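Local coordinates for Hpy188I (Helicobacter pylori, PDB 3OQG), which cuts double-stranded DNA as a restriction endonuclease of the GIY-YIG nuclease family, probably using a bound divalent metal ion, at residues E164-I167 with K168-K172. Residues are numbered along the deposited sequence; the frame is centred on the assembly and turned at random. Where two conformers were deposited one is given.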
loop_
_atom_site.group_PDB
_atom_site.type_symbol
_atom_site.label_atom_id
_atom_site.label_comp_id
_atom_site.label_asym_id
_atom_site.label_seq_id
_atom_site.Cartn_x
_atom_site.Cartn_y
_atom_site.Cartn_z
ATOM N N GLU A 164 -8.287 -14.673 -8.477
ATOM C CA GLU A 164 -8.102 -16.110 -8.322
ATOM C C GLU A 164 -9.095 -16.884 -9.210
ATOM O O GLU A 164 -8.735 -17.918 -9.759
ATOM C CB GLU A 164 -8.119 -16.522 -6.842
ATOM C CG GLU A 164 -6.773 -16.207 -6.163
ATOM C CD GLU A 164 -6.631 -16.747 -4.754
ATOM O OE1 GLU A 164 -5.828 -16.164 -3.989
ATOM O OE2 GLU A 164 -7.301 -17.744 -4.410
ATOM N N ASN A 165 -10.318 -16.364 -9.360
ATOM C CA ASN A 165 -11.318 -16.942 -10.272
ATOM C C ASN A 165 -10.890 -16.757 -11.729
ATOM O O ASN A 165 -11.013 -17.669 -12.546
ATOM C CB ASN A 165 -12.702 -16.309 -10.058
ATOM C CG ASN A 165 -13.814 -17.031 -10.824
ATOM O OD1 ASN A 165 -14.191 -18.152 -10.478
ATOM N ND2 ASN A 165 -14.345 -16.388 -11.854
ATOM N N PHE A 166 -10.383 -15.566 -12.038
ATOM C CA PHE A 166 -9.855 -15.254 -13.380
ATOM C C PHE A 166 -8.776 -16.271 -13.799
ATOM O O PHE A 166 -8.793 -16.785 -14.905
ATOM C CB PHE A 166 -9.270 -13.839 -13.366
ATOM C CG PHE A 166 -8.831 -13.329 -14.707
ATOM C CD1 PHE A 166 -9.655 -12.491 -15.448
ATOM C CD2 PHE A 166 -7.574 -13.624 -15.202
ATOM C CE1 PHE A 166 -9.251 -11.994 -16.659
ATOM C CE2 PHE A 166 -7.157 -13.120 -16.418
ATOM C CZ PHE A 166 -7.992 -12.292 -17.143
ATOM N N ILE A 167 -7.872 -16.575 -12.875
ATOM C CA ILE A 167 -6.757 -17.489 -13.125
ATOM C C ILE A 167 -7.257 -18.914 -13.406
ATOM O O ILE A 167 -6.737 -19.613 -14.286
ATOM C CB ILE A 167 -5.770 -17.470 -11.921
ATOM C CG1 ILE A 167 -4.949 -16.175 -11.937
ATOM C CG2 ILE A 167 -4.849 -18.684 -11.961
ATOM C CD1 ILE A 167 -4.333 -15.780 -10.585
ATOM N N LYS A 168 -8.271 -19.347 -12.666
ATOM C CA LYS A 168 -8.882 -20.651 -12.898
ATOM C C LYS A 168 -9.618 -20.732 -14.245
ATOM O O LYS A 168 -9.616 -21.759 -14.918
ATOM C CB LYS A 168 -9.800 -21.004 -11.717
ATOM C CG LYS A 168 -11.212 -21.315 -12.067
ATOM C CD LYS A 168 -12.005 -21.681 -10.832
ATOM C CE LYS A 168 -13.477 -21.816 -11.189
ATOM N NZ LYS A 168 -14.075 -20.531 -11.657
ATOM N N ASN A 169 -10.250 -19.630 -14.629
ATOM C CA ASN A 169 -10.976 -19.579 -15.883
ATOM C C ASN A 169 -10.065 -19.500 -17.114
ATOM O O ASN A 169 -10.323 -20.176 -18.111
ATOM C CB ASN A 169 -11.951 -18.400 -15.868
ATOM C CG ASN A 169 -13.025 -18.547 -14.798
ATOM O OD1 ASN A 169 -13.233 -19.642 -14.258
ATOM N ND2 ASN A 169 -13.734 -17.450 -14.501
ATOM N N HIS A 170 -8.996 -18.711 -17.025
ATOM C CA HIS A 170 -8.149 -18.393 -18.179
ATOM C C HIS A 170 -6.703 -18.859 -18.049
ATOM O O HIS A 170 -5.919 -18.717 -18.987
ATOM C CB HIS A 170 -8.176 -16.873 -18.412
ATOM C CG HIS A 170 -9.559 -16.317 -18.513
ATOM N ND1 HIS A 170 -10.414 -16.646 -19.540
ATOM C CD2 HIS A 170 -10.240 -15.457 -17.718
ATOM C CE1 HIS A 170 -11.567 -16.028 -19.367
ATOM N NE2 HIS A 170 -11.488 -15.302 -18.266
ATOM N N ASN A 171 -6.349 -19.416 -16.898
ATOM C CA ASN A 171 -4.997 -19.922 -16.671
ATOM C C ASN A 171 -3.893 -18.892 -16.885
ATOM O O ASN A 171 -2.800 -19.217 -17.359
ATOM C CB ASN A 171 -4.727 -21.143 -17.551
ATOM C CG ASN A 171 -3.605 -21.977 -17.019
ATOM O OD1 ASN A 171 -3.270 -21.875 -15.836
ATOM N ND2 ASN A 171 -3.004 -22.800 -17.869
ATOM N N LYS A 172 -4.180 -17.648 -16.524
ATOM C CA LYS A 172 -3.176 -16.597 -16.529
ATOM C C LYS A 172 -3.765 -15.419 -15.766
ATOM O O LYS A 172 -4.981 -15.391 -15.514
ATOM C CB LYS A 172 -2.833 -16.165 -17.959
ATOM C CG LYS A 172 -4.038 -15.770 -18.783
ATOM C CD LYS A 172 -3.735 -14.696 -19.821
ATOM C CE LYS A 172 -3.075 -15.265 -21.051
ATOM N NZ LYS A 172 -2.119 -14.265 -21.629
#
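His170 turns the edge of its imidazole onto the face of the Phe166 ring in a T-shaped stack, with CD2 of His170 over the ring centre, 3.8 Å from CE1 of Phe166, and the planes 60° apart. Phe166 can lie beneath it because its CG is anti to the backbone N (chi1 -174°), while the CG of His170 sits beside its own backbone N. At the rim of the same phenyl ring, near its plane, lies O of Lys172, 3.2 Å from CD2 of Phe166; this buried carbonyl has no polar partner. On the same turn, NZ of Lys168 bridges two amides by hydrogen bonds, 2.7 Å to OD1 of Asn165, which it meets from above the carbonyl plane, and 2.9 Å to OD1 of Asn169. These contacts lie at the C-terminal end of helix 154-170, where the chain turns out of the helix. There N of His170 still bonds to O of Phe166 at 2.9 Å, whereas the hydrogen bond from Asn171 N to Ile167 O is weak, bent to 128° at the hydrogen, and Asn171 leaves the helix with positive phi. The second subunit covers this end: its Glu36 accepts hydrogen bonds from ND2 of both Asn165 and Asn169, its Ile30 packs on Phe166 and His170, and Lys172 NZ reaches its Asp28 O.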